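Local coordinates for protein N-isopropylammelide isopropylaminohydrolase (Burkholderia multivorans ATCC 17616, PDB 6NBO) that belongs to the amidohydrolase family and holds zinc ions through histidines and a shared aspartate in a TIM-barrel domain, at residues R15-G20 with L25-E30; T10-R15 with L387-G392; D189-E194 with A227-L232; D202-I207 with L215-H220; A264-M269 with V289-A294. One frame throughout, in Å; residues are numbered along the deposited sequence. Where two conformers were deposited one is given.

Contact 1: residues R15-G20 with L25-E30; sequences RNVRTG and LDILIE
D26 meets R15 and N16 where strand 11-17 turns a corner, and its side chain can be read atom by atom. CB lies 4.2 Å from CA of R15, the loosest of its approaches. CG comes closer, packing at 3.9 Å against CG of R15, the arginine and aspartate side chains passing at a slant. The torsion chi1 of -52° sets the carboxylate beside the backbone N of D26, where OD1 can accept a hydrogen bond from N of N16 at 2.9 Å. That donor arrives on the anti side of OD1, 20° out of the carboxylate plane. OD2 has different partners: N of L41 donates to it, and so does a water 2.8 Å away, which in turn accepts from NE of R15. The pairing of arginine and aspartate is therefore mediated by solvent. Farther along, the main chains take over, with N of V17 bonding to O of L25 at 2.9 Å and N of L25 to O of V17 at 2.7 Å. Beside this pair, CG2 of V17 touches CD1 of I27 at 4.0 Å, their side chains crossing at about a right angle. N16 adopts a left-handed backbone (phi 65°), so that it and V17 both face L25: a G1 beta bulge in the hairpin of strands 11-17 and 25-30.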
# COMPACT_ATOMS: atom_id res chain seq x y z
N ARG A 15 2.14 15.56 24.23
CA ARG A 15 3.33 16.22 24.71
C ARG A 15 4.55 15.31 24.62
O ARG A 15 4.45 14.10 24.82
CB ARG A 15 3.16 16.66 26.16
CG ARG A 15 2.36 17.95 26.32
CD ARG A 15 2.30 18.32 27.78
NE ARG A 15 1.55 19.56 27.97
CZ ARG A 15 0.82 19.81 29.05
NH1 ARG A 15 0.73 18.90 30.02
NH2 ARG A 15 0.17 20.96 29.16
N ASN A 16 5.71 15.92 24.35
CA ASN A 16 7.01 15.31 24.63
C ASN A 16 7.24 14.06 23.78
O ASN A 16 7.44 12.95 24.28
CB ASN A 16 7.12 14.99 26.13
CG ASN A 16 8.48 14.44 26.51
OD1 ASN A 16 9.47 14.68 25.83
ND2 ASN A 16 8.53 13.70 27.61
N VAL A 17 7.21 14.26 22.46
CA VAL A 17 7.53 13.20 21.50
C VAL A 17 8.65 13.68 20.59
O VAL A 17 8.98 14.86 20.54
CB VAL A 17 6.31 12.78 20.66
CG1 VAL A 17 5.26 12.12 21.55
CG2 VAL A 17 5.75 13.97 19.90
N ARG A 18 9.23 12.74 19.86
CA ARG A 18 10.34 13.01 18.95
C ARG A 18 9.97 12.52 17.57
O ARG A 18 9.46 11.40 17.42
CB ARG A 18 11.62 12.34 19.43
CG ARG A 18 12.23 12.93 20.71
CD ARG A 18 13.35 12.03 21.24
NE ARG A 18 12.84 10.69 21.51
CZ ARG A 18 13.35 9.57 21.01
NH1 ARG A 18 14.41 9.63 20.21
NH2 ARG A 18 12.81 8.40 21.31
N THR A 19 10.19 13.34 16.55
CA THR A 19 9.95 12.87 15.20
C THR A 19 11.16 12.18 14.60
O THR A 19 11.09 11.67 13.47
CB THR A 19 9.51 14.03 14.31
OG1 THR A 19 10.54 15.02 14.29
CG2 THR A 19 8.22 14.65 14.84
N GLY A 20 12.27 12.12 15.33
CA GLY A 20 13.46 11.43 14.87
C GLY A 20 14.72 12.04 15.44
O GLY A 20 14.80 12.29 16.65
N LEU A 25 9.26 17.56 20.77
CA LEU A 25 8.27 18.62 20.63
C LEU A 25 6.91 18.09 21.07
O LEU A 25 6.76 16.92 21.43
CB LEU A 25 8.23 19.15 19.19
CG LEU A 25 8.18 18.16 18.02
CD1 LEU A 25 6.86 17.41 17.91
CD2 LEU A 25 8.49 18.89 16.72
N ASP A 26 5.92 18.98 21.04
CA ASP A 26 4.52 18.61 21.24
C ASP A 26 3.79 18.69 19.92
O ASP A 26 4.17 19.42 19.00
CB ASP A 26 3.82 19.53 22.25
CG ASP A 26 4.56 19.66 23.56
OD1 ASP A 26 5.29 18.73 23.97
OD2 ASP A 26 4.39 20.72 24.19
N ILE A 27 2.70 17.93 19.82
CA ILE A 27 1.83 17.94 18.65
C ILE A 27 0.43 18.26 19.13
O ILE A 27 -0.17 17.48 19.87
CB ILE A 27 1.84 16.59 17.90
CG1 ILE A 27 3.25 16.23 17.43
CG2 ILE A 27 0.88 16.64 16.70
CD1 ILE A 27 3.36 14.80 16.83
N LEU A 28 -0.09 19.41 18.71
CA LEU A 28 -1.46 19.80 19.02
C LEU A 28 -2.36 19.40 17.87
O LEU A 28 -2.12 19.76 16.71
CB LEU A 28 -1.56 21.31 19.26
CG LEU A 28 -2.98 21.83 19.55
CD1 LEU A 28 -3.52 21.22 20.85
CD2 LEU A 28 -3.03 23.36 19.60
N ILE A 29 -3.43 18.67 18.19
CA ILE A 29 -4.39 18.18 17.21
C ILE A 29 -5.72 18.85 17.49
O ILE A 29 -6.14 18.95 18.65
CB ILE A 29 -4.52 16.65 17.29
CG1 ILE A 29 -3.25 16.00 16.76
CG2 ILE A 29 -5.77 16.17 16.55
CD1 ILE A 29 -3.06 14.57 17.27
N GLU A 30 -6.38 19.35 16.44
CA GLU A 30 -7.74 19.82 16.58
C GLU A 30 -8.58 19.28 15.43
O GLU A 30 -8.16 19.34 14.28
CB GLU A 30 -7.81 21.36 16.64
CG GLU A 30 -7.04 21.89 17.84
CD GLU A 30 -7.16 23.38 18.03
OE1 GLU A 30 -7.69 24.06 17.13
OE2 GLU A 30 -6.73 23.87 19.10
O HOH W 1 2.82 21.50 26.36

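Contact 2: residues T10-R15 with L387-G392; sequences TALLIR and LVVSSG
L12 and I14 close on V389 in the apolar layer between two beta sheets of the small domain, which joins the beginning of the chain to its end; a small beta domain of this make-up beside the barrel is a familiar feature of amidohydrolases. Strand 11-17 lends residues 12 and 14, two apart and hence on the same face, while strand 387-390 offers V389. The meeting is made by methyl groups alone. CD2 of L12 lies 4.2 Å from CG2 of V389, leucine and valine meeting end to end. CD1 of I14 comes to the same valine methyl at 4.3 Å. Since CD2 of L12 and CD1 of I14 are themselves 4.3 Å apart, the three methyls form a nearly equilateral triangle with V389 at one corner. L12 gets there by holding CG anti to its backbone N (chi1 177°), which carries the branch away from its own strand. L387 stands farther off, its CD2 4.6 Å from CD1 of I14. The main chains stay well apart, at 7.5 Å even between CA of L12 and CA of G392, as expected of packed sheets rather than neighbouring strands. Strand 11-17 instead finds its backbone partners in strand 25-30, through L12 and I29, and in strand 48-51, through L13 with A48 and E50. On the other side, V388 packs on V395 and A396 of strand 393-397, and OG of S390 bonds to O of Q151.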
# COMPACT_ATOMS: atom_id res chain seq x y z
N THR A 10 -13.07 18.81 19.31
CA THR A 10 -12.13 18.16 20.21
C THR A 10 -10.70 18.58 19.89
O THR A 10 -10.32 18.71 18.72
CB THR A 10 -12.26 16.64 20.11
N ALA A 11 -9.90 18.80 20.94
CA ALA A 11 -8.47 19.05 20.82
C ALA A 11 -7.69 18.01 21.62
O ALA A 11 -8.12 17.60 22.71
CB ALA A 11 -8.10 20.45 21.31
N LEU A 12 -6.53 17.62 21.08
CA LEU A 12 -5.64 16.65 21.71
C LEU A 12 -4.22 17.19 21.64
O LEU A 12 -3.72 17.47 20.55
CB LEU A 12 -5.72 15.28 21.04
CG LEU A 12 -4.76 14.22 21.58
CD1 LEU A 12 -5.08 13.88 23.02
CD2 LEU A 12 -4.85 12.98 20.69
N LEU A 13 -3.58 17.34 22.79
CA LEU A 13 -2.19 17.77 22.87
C LEU A 13 -1.36 16.56 23.26
O LEU A 13 -1.47 16.06 24.38
CB LEU A 13 -2.02 18.91 23.88
CG LEU A 13 -0.58 19.41 24.07
CD1 LEU A 13 0.02 19.87 22.74
CD2 LEU A 13 -0.53 20.52 25.10
N ILE A 14 -0.53 16.09 22.33
CA ILE A 14 0.42 15.02 22.59
C ILE A 14 1.75 15.67 22.97
O ILE A 14 2.41 16.28 22.12
CB ILE A 14 0.59 14.11 21.37
CG1 ILE A 14 -0.77 13.56 20.92
CG2 ILE A 14 1.60 12.99 21.68
CD1 ILE A 14 -0.70 12.78 19.58
N ARG A 15 2.14 15.56 24.23
CA ARG A 15 3.33 16.22 24.71
C ARG A 15 4.55 15.31 24.62
O ARG A 15 4.45 14.10 24.82
CB ARG A 15 3.16 16.66 26.16
CG ARG A 15 2.36 17.95 26.32
CD ARG A 15 2.30 18.32 27.78
NE ARG A 15 1.55 19.56 27.97
CZ ARG A 15 0.82 19.81 29.05
NH1 ARG A 15 0.73 18.90 30.02
NH2 ARG A 15 0.17 20.96 29.16
N LEU A 387 0.53 4.10 21.03
CA LEU A 387 -0.64 4.93 20.78
C LEU A 387 -0.83 5.03 19.28
O LEU A 387 0.13 5.23 18.54
CB LEU A 387 -0.48 6.34 21.36
CG LEU A 387 -1.67 7.28 21.14
CD1 LEU A 387 -2.87 6.80 21.95
CD2 LEU A 387 -1.31 8.71 21.54
N VAL A 388 -2.07 4.88 18.82
CA VAL A 388 -2.42 5.17 17.43
C VAL A 388 -3.54 6.20 17.47
O VAL A 388 -4.57 5.99 18.14
CB VAL A 388 -2.84 3.92 16.63
CG1 VAL A 388 -3.13 4.30 15.18
CG2 VAL A 388 -1.73 2.86 16.68
N VAL A 389 -3.32 7.32 16.80
CA VAL A 389 -4.33 8.35 16.59
C VAL A 389 -4.64 8.36 15.11
O VAL A 389 -3.73 8.36 14.27
CB VAL A 389 -3.83 9.73 17.04
CG1 VAL A 389 -4.89 10.79 16.78
CG2 VAL A 389 -3.44 9.69 18.51
N SER A 390 -5.92 8.36 14.77
CA SER A 390 -6.32 8.37 13.37
C SER A 390 -7.38 9.43 13.18
O SER A 390 -8.40 9.42 13.88
CB SER A 390 -6.83 7.00 12.94
OG SER A 390 -7.21 7.03 11.58
N SER A 391 -7.14 10.34 12.24
CA SER A 391 -8.02 11.48 12.01
C SER A 391 -8.34 12.20 13.31
O SER A 391 -9.47 12.61 13.57
CB SER A 391 -9.30 11.06 11.30
OG SER A 391 -9.04 10.77 9.94
N GLY A 392 -7.31 12.35 14.16
CA GLY A 392 -7.45 13.09 15.39
C GLY A 392 -8.10 12.35 16.54
O GLY A 392 -8.27 12.93 17.61

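Contact 3: residues D189-E194 with A227-L232; sequences DPCAIE and AYSLDL
S229 pushes its hydroxyl toward P190 and C191; the serine and proline form the buried half of the contact, and the cysteine bridges to the open side. OG of S229 lies 3.7 Å from CD of P190, with CB of S229 3.9 Å from the same atom. SG of C191 stands 3.5 Å from that OG. The hydroxyl, beside the backbone N of its own residue (chi1 -71°), is hydrogen-bonded to OE1 of E221, whose OE2 accepts from N of C191 and N of A192; one carboxylate thus ties helix and loop together. The more open half lies outward, where Y228 is exposed. Here SG of C191 touches the Y228 ring at CD2, 3.6 Å away, in a sulfur-aromatic contact. The sulfur approaches obliquely, 4.7 Å from the ring centroid of Y228 and 71° off the normal. The loop keeps a helical turn of its own, O of D189 receiving both N of I193 and N of E194. Around this pairing of loop and helix 223-239, P190 and S229 rest inward on L219 of strand 215-219, whereas C191 and Y228 both touch P197 at the start of helix 197-211.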
# COMPACT_ATOMS: atom_id res chain seq x y z
N ASP A 189 0.44 -8.50 -16.38
CA ASP A 189 1.22 -9.24 -17.37
C ASP A 189 0.61 -9.25 -18.76
O ASP A 189 0.04 -10.26 -19.21
CB ASP A 189 1.43 -10.65 -16.85
CG ASP A 189 2.08 -10.66 -15.47
OD1 ASP A 189 2.70 -9.63 -15.10
OD2 ASP A 189 1.97 -11.67 -14.75
N PRO A 190 0.75 -8.14 -19.50
CA PRO A 190 0.12 -8.04 -20.82
C PRO A 190 0.60 -9.10 -21.79
O PRO A 190 -0.16 -9.48 -22.70
CB PRO A 190 0.52 -6.63 -21.28
CG PRO A 190 0.80 -5.88 -20.00
CD PRO A 190 1.44 -6.90 -19.10
N CYS A 191 1.82 -9.61 -21.64
CA CYS A 191 2.29 -10.71 -22.47
C CYS A 191 1.95 -12.07 -21.86
O CYS A 191 1.28 -12.89 -22.50
CB CYS A 191 3.81 -10.62 -22.69
SG CYS A 191 4.34 -9.32 -23.81
N ALA A 192 2.42 -12.32 -20.64
CA ALA A 192 2.38 -13.68 -20.10
C ALA A 192 0.97 -14.14 -19.78
O ALA A 192 0.64 -15.32 -19.94
CB ALA A 192 3.25 -13.77 -18.84
N ILE A 193 0.12 -13.24 -19.31
CA ILE A 193 -1.26 -13.58 -18.96
C ILE A 193 -2.22 -13.25 -20.09
O ILE A 193 -2.99 -14.10 -20.53
CB ILE A 193 -1.66 -12.89 -17.64
CG1 ILE A 193 -0.88 -13.48 -16.47
CG2 ILE A 193 -3.18 -13.03 -17.41
CD1 ILE A 193 -1.26 -14.91 -16.13
N GLU A 194 -2.17 -12.02 -20.61
CA GLU A 194 -3.18 -11.62 -21.59
C GLU A 194 -2.91 -12.16 -23.00
O GLU A 194 -3.86 -12.31 -23.77
CB GLU A 194 -3.28 -10.09 -21.64
CG GLU A 194 -3.68 -9.46 -20.29
CD GLU A 194 -5.14 -9.75 -19.91
OE1 GLU A 194 -5.88 -10.33 -20.73
OE2 GLU A 194 -5.53 -9.38 -18.79
N ALA A 227 10.33 -5.98 -19.72
CA ALA A 227 10.78 -4.68 -20.20
C ALA A 227 9.95 -4.21 -21.39
O ALA A 227 9.64 -3.02 -21.51
CB ALA A 227 12.26 -4.73 -20.57
N TYR A 228 9.58 -5.14 -22.27
CA TYR A 228 8.70 -4.81 -23.38
C TYR A 228 7.34 -4.34 -22.89
O TYR A 228 6.82 -3.32 -23.36
CB TYR A 228 8.55 -6.03 -24.30
CG TYR A 228 7.41 -5.89 -25.29
CD1 TYR A 228 7.59 -5.22 -26.50
CD2 TYR A 228 6.16 -6.40 -25.00
CE1 TYR A 228 6.53 -5.08 -27.40
CE2 TYR A 228 5.12 -6.26 -25.87
CZ TYR A 228 5.30 -5.61 -27.07
OH TYR A 228 4.23 -5.48 -27.92
N SER A 229 6.72 -5.08 -21.96
CA SER A 229 5.41 -4.69 -21.48
C SER A 229 5.47 -3.34 -20.77
O SER A 229 4.58 -2.50 -20.96
CB SER A 229 4.85 -5.75 -20.52
OG SER A 229 4.48 -6.92 -21.22
N LEU A 230 6.50 -3.13 -19.95
CA LEU A 230 6.67 -1.85 -19.27
C LEU A 230 6.78 -0.70 -20.26
O LEU A 230 6.17 0.36 -20.07
CB LEU A 230 7.91 -1.91 -18.37
CG LEU A 230 8.17 -0.67 -17.50
CD1 LEU A 230 6.90 -0.24 -16.75
CD2 LEU A 230 9.31 -0.94 -16.52
N ASP A 231 7.55 -0.89 -21.33
CA ASP A 231 7.66 0.15 -22.35
C ASP A 231 6.30 0.48 -22.94
O ASP A 231 5.97 1.66 -23.14
CB ASP A 231 8.62 -0.28 -23.45
CG ASP A 231 8.62 0.68 -24.63
OD1 ASP A 231 8.97 1.85 -24.44
OD2 ASP A 231 8.23 0.27 -25.74
N LEU A 232 5.50 -0.55 -23.25
CA LEU A 232 4.15 -0.34 -23.77
C LEU A 232 3.32 0.48 -22.80
O LEU A 232 2.63 1.43 -23.20
CB LEU A 232 3.46 -1.68 -24.04
CG LEU A 232 3.81 -2.47 -25.30
CD1 LEU A 232 2.91 -3.69 -25.38
CD2 LEU A 232 3.63 -1.60 -26.53

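Contact 4: residues D202-I207 with L215-H220; sequences DVLFGI and LDLHLH. With ZN (zinc ion), chain B.
The beta-alpha-beta unit of strand 184-188, helix 197-211 and strand 215-219 brings L204 and F205 down onto L215 and L217. CG of L215 lies beside its backbone N (chi1 -57°), which presents both methyls to the helix. CD1 of L215 sits over one face of the F205 ring, toward its rim, as a CH-pi contact 4.1 Å from the centroid and 23° off the normal. The other branch goes to the helix itself: CD2 of L215 lies 3.9 Å from O of L204 and 4.2 Å from CB of L204. Two residues along the strand, L217 meets the same L204, the two side chains alongside with opposed directions and CD1 of L204 4.1 Å from CD2 of L217. In TIM-barrel fashion the helix covers the outer side of the strand and runs nearly antiparallel to it (155°), their axes 10.4 Å apart at closest. Residues pointing the other way face the barrel interior. There D216 forms a salt bridge with R124, and NE2 of H218 binds zinc at 2.3 Å, the site being completed by H65, H67 and D304. NE2 of H220 lies in the plane of the H218 imidazole, at its edge, and the ring of F159 stacks on H218.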
# COMPACT_ATOMS: atom_id res chain seq x y z
N ASP A 202 -4.28 -1.41 -24.37
CA ASP A 202 -5.27 -0.49 -24.91
C ASP A 202 -6.63 -0.68 -24.24
O ASP A 202 -7.32 0.30 -23.94
CB ASP A 202 -5.38 -0.67 -26.42
CG ASP A 202 -4.15 -0.14 -27.18
OD1 ASP A 202 -3.28 0.54 -26.59
OD2 ASP A 202 -4.05 -0.43 -28.38
N VAL A 203 -7.03 -1.92 -23.97
CA VAL A 203 -8.32 -2.15 -23.32
C VAL A 203 -8.33 -1.55 -21.92
O VAL A 203 -9.25 -0.81 -21.54
CB VAL A 203 -8.66 -3.66 -23.29
CG1 VAL A 203 -9.78 -3.94 -22.29
CG2 VAL A 203 -9.06 -4.15 -24.69
N LEU A 204 -7.30 -1.83 -21.13
CA LEU A 204 -7.24 -1.33 -19.76
C LEU A 204 -7.17 0.19 -19.72
O LEU A 204 -7.90 0.84 -18.96
CB LEU A 204 -6.04 -1.94 -19.04
CG LEU A 204 -6.14 -3.42 -18.69
CD1 LEU A 204 -4.80 -3.91 -18.16
CD2 LEU A 204 -7.26 -3.64 -17.67
N PHE A 205 -6.28 0.80 -20.52
CA PHE A 205 -6.21 2.26 -20.49
C PHE A 205 -7.51 2.89 -20.99
O PHE A 205 -7.89 3.96 -20.53
CB PHE A 205 -5.00 2.77 -21.29
CG PHE A 205 -3.74 2.83 -20.48
CD1 PHE A 205 -2.98 1.68 -20.27
CD2 PHE A 205 -3.34 4.01 -19.86
CE1 PHE A 205 -1.82 1.72 -19.50
CE2 PHE A 205 -2.19 4.06 -19.10
CZ PHE A 205 -1.43 2.92 -18.91
N GLY A 206 -8.19 2.23 -21.94
CA GLY A 206 -9.46 2.75 -22.41
C GLY A 206 -10.49 2.80 -21.30
O GLY A 206 -11.20 3.80 -21.13
N ILE A 207 -10.57 1.74 -20.50
CA ILE A 207 -11.54 1.71 -19.41
C ILE A 207 -11.21 2.79 -18.38
O ILE A 207 -12.09 3.55 -17.96
CB ILE A 207 -11.59 0.32 -18.76
CG1 ILE A 207 -12.06 -0.72 -19.78
CG2 ILE A 207 -12.50 0.33 -17.51
CD1 ILE A 207 -11.85 -2.16 -19.31
N LEU A 215 -4.32 3.76 -12.85
CA LEU A 215 -4.12 2.32 -12.93
C LEU A 215 -2.97 1.90 -12.02
O LEU A 215 -2.02 2.66 -11.80
CB LEU A 215 -3.80 1.85 -14.36
CG LEU A 215 -4.83 2.21 -15.42
CD1 LEU A 215 -4.44 3.51 -16.12
CD2 LEU A 215 -4.95 1.08 -16.40
N ASP A 216 -3.07 0.69 -11.49
CA ASP A 216 -2.00 0.06 -10.73
C ASP A 216 -1.90 -1.36 -11.25
O ASP A 216 -2.78 -2.18 -10.99
CB ASP A 216 -2.29 0.09 -9.22
CG ASP A 216 -1.15 -0.47 -8.37
OD1 ASP A 216 -0.46 -1.41 -8.82
OD2 ASP A 216 -0.95 0.02 -7.24
N LEU A 217 -0.82 -1.65 -11.98
CA LEU A 217 -0.71 -2.86 -12.78
C LEU A 217 0.32 -3.80 -12.16
O LEU A 217 1.44 -3.39 -11.89
CB LEU A 217 -0.32 -2.51 -14.23
CG LEU A 217 -1.29 -1.55 -14.92
CD1 LEU A 217 -0.75 -1.11 -16.26
CD2 LEU A 217 -2.67 -2.20 -15.07
N HIS A 218 -0.08 -5.06 -11.93
CA HIS A 218 0.86 -6.10 -11.53
C HIS A 218 1.73 -6.48 -12.72
O HIS A 218 1.22 -6.91 -13.76
CB HIS A 218 0.11 -7.36 -11.06
CG HIS A 218 -0.47 -7.27 -9.68
ND1 HIS A 218 -1.50 -6.41 -9.35
CD2 HIS A 218 -0.21 -7.99 -8.55
CE1 HIS A 218 -1.82 -6.58 -8.08
NE2 HIS A 218 -1.06 -7.53 -7.57
N LEU A 219 3.05 -6.36 -12.58
CA LEU A 219 3.96 -6.75 -13.66
C LEU A 219 4.95 -7.76 -13.08
O LEU A 219 5.97 -7.36 -12.50
CB LEU A 219 4.67 -5.54 -14.28
CG LEU A 219 5.43 -5.92 -15.56
CD1 LEU A 219 4.47 -6.48 -16.62
CD2 LEU A 219 6.21 -4.74 -16.12
N HIS A 220 4.63 -9.05 -13.22
CA HIS A 220 5.53 -10.11 -12.79
C HIS A 220 6.50 -10.54 -13.89
O HIS A 220 7.41 -11.32 -13.60
CB HIS A 220 4.77 -11.37 -12.38
CG HIS A 220 3.61 -11.13 -11.47
ND1 HIS A 220 2.32 -11.00 -11.93
CD2 HIS A 220 3.55 -11.02 -10.12
CE1 HIS A 220 1.51 -10.81 -10.90
NE2 HIS A 220 2.23 -10.81 -9.80
ZN ZN B . -0.36 -8.18 -5.51

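Contact 5: residues A264-M269 with V289-A294; sequences ALLARM and VLACRA
L266 is directed at the opposing helix, between A291 and C292, and its two methyl branches divide between them. CG lies beside the backbone N (chi1 -70°), and CD1 then prolongs the chain away from its helix (chi2 173°), making it the leading atom. This methyl lands on the main chain of the opposing helix, CD1 of L266 lying 3.8 Å from O of A291 and 4.0 Å from C of the same residue. CB of A291, at 4.3 Å from CD1 of L266, adds only a marginal touch. The second branch turns to the cysteine: CD2 of L266 meets SG of C292 at 3.9 Å. Neither A291 nor C292 aims its CB at the leucine, so a single forward-pointing side chain lies against a helix surface made of small groups. Consistent with this smallness, CA of L266 comes to 6.6 Å from CA of C292. The two helices belong to the outer layer of the TIM barrel: helix 259-272 precedes strand 275-278, and helix 289-295 comes after that strand. L266 also packs on V297, in the loop leading to strand 299-301. On the other flank of helix 259-272, L265 touches L230 and M269 touches L234, both of helix 223-239, while R268 forms a salt bridge with D231. Helix 289-295 has its own outward tie, a salt bridge from NH1 of R293 to OE1 of E342.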
# COMPACT_ATOMS: atom_id res chain seq x y z
N ALA A 264 17.25 3.61 -18.02
CA ALA A 264 16.46 4.30 -19.04
C ALA A 264 14.97 4.15 -18.78
O ALA A 264 14.20 5.10 -18.96
CB ALA A 264 16.83 3.78 -20.44
N LEU A 265 14.54 2.96 -18.34
CA LEU A 265 13.14 2.79 -18.00
C LEU A 265 12.79 3.59 -16.75
O LEU A 265 11.75 4.24 -16.69
CB LEU A 265 12.82 1.31 -17.79
CG LEU A 265 12.75 0.44 -19.04
CD1 LEU A 265 12.76 -1.02 -18.63
CD2 LEU A 265 11.50 0.76 -19.83
N LEU A 266 13.67 3.55 -15.74
CA LEU A 266 13.40 4.30 -14.52
C LEU A 266 13.34 5.79 -14.80
O LEU A 266 12.53 6.51 -14.20
CB LEU A 266 14.48 4.00 -13.49
CG LEU A 266 14.49 2.61 -12.86
CD1 LEU A 266 15.74 2.49 -11.99
CD2 LEU A 266 13.21 2.38 -12.05
N ALA A 267 14.19 6.28 -15.71
CA ALA A 267 14.14 7.70 -16.06
C ALA A 267 12.78 8.07 -16.63
O ALA A 267 12.21 9.11 -16.27
CB ALA A 267 15.25 8.04 -17.06
N ARG A 268 12.22 7.21 -17.48
CA ARG A 268 10.90 7.47 -18.04
C ARG A 268 9.83 7.44 -16.97
O ARG A 268 8.92 8.28 -16.97
CB ARG A 268 10.59 6.45 -19.14
CG ARG A 268 11.48 6.62 -20.36
CD ARG A 268 11.37 5.43 -21.28
NE ARG A 268 10.03 5.29 -21.84
CZ ARG A 268 9.63 4.24 -22.54
NH1 ARG A 268 10.47 3.24 -22.75
NH2 ARG A 268 8.39 4.19 -23.02
N MET A 269 9.90 6.46 -16.06
CA MET A 269 8.95 6.41 -14.96
C MET A 269 9.02 7.67 -14.11
O MET A 269 7.98 8.22 -13.72
CB MET A 269 9.21 5.16 -14.11
CG MET A 269 9.08 3.87 -14.94
SD MET A 269 9.70 2.43 -14.07
CE MET A 269 8.59 2.44 -12.70
N VAL A 289 15.77 -0.54 -4.50
CA VAL A 289 15.20 0.68 -3.93
C VAL A 289 16.12 1.87 -4.17
O VAL A 289 15.67 2.95 -4.56
CB VAL A 289 14.90 0.47 -2.43
CG1 VAL A 289 14.56 1.78 -1.78
CG2 VAL A 289 13.75 -0.51 -2.27
N LEU A 290 17.43 1.67 -3.98
CA LEU A 290 18.36 2.79 -4.19
C LEU A 290 18.47 3.18 -5.66
O LEU A 290 18.68 4.36 -5.97
CB LEU A 290 19.74 2.44 -3.62
CG LEU A 290 19.71 2.29 -2.10
CD1 LEU A 290 21.11 2.10 -1.55
CD2 LEU A 290 19.04 3.49 -1.45
N ALA A 291 18.36 2.23 -6.60
CA ALA A 291 18.38 2.61 -8.01
C ALA A 291 17.14 3.42 -8.38
O ALA A 291 17.24 4.42 -9.11
CB ALA A 291 18.49 1.38 -8.90
N CYS A 292 15.96 3.01 -7.90
CA CYS A 292 14.76 3.81 -8.10
C CYS A 292 14.94 5.21 -7.53
O CYS A 292 14.68 6.21 -8.21
CB CYS A 292 13.56 3.12 -7.46
SG CYS A 292 13.17 1.54 -8.20
N ARG A 293 15.41 5.29 -6.29
CA ARG A 293 15.59 6.58 -5.63
C ARG A 293 16.54 7.47 -6.41
O ARG A 293 16.26 8.65 -6.63
CB ARG A 293 16.12 6.34 -4.21
CG ARG A 293 16.38 7.59 -3.40
CD ARG A 293 16.98 7.22 -2.03
NE ARG A 293 16.91 8.33 -1.08
CZ ARG A 293 15.81 8.66 -0.40
NH1 ARG A 293 14.68 7.98 -0.58
NH2 ARG A 293 15.83 9.69 0.44
N ALA A 294 17.66 6.91 -6.86
CA ALA A 294 18.64 7.69 -7.61
C ALA A 294 18.06 8.19 -8.92
O ALA A 294 18.44 9.26 -9.40
CB ALA A 294 19.90 6.86 -7.86

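Overall arrangement
The five contacts illustrate how chemistry follows position. Contacts 1 and 2 share strand 11-17 in the small beta domain: the first, partly buried at the hairpin's turn, relies on backbone bonds, a carboxylate and water, the second on methyls in a buried layer. Contacts 3, 4 and 5 belong to the barrel, on or around its helices. Contact 4 is wholly buried and shares its strand with the zinc site; contact 3, about 10 Å away between centres, mixes buried and exposed residues and joins it through D189 bonding to H220. Contact 5 is small, apolar and buried, its helix 259-272 leaning on helix 223-239 of contact 3. Contacts 1 and 3, both partly buried, lie on opposite sides of the chain's centre.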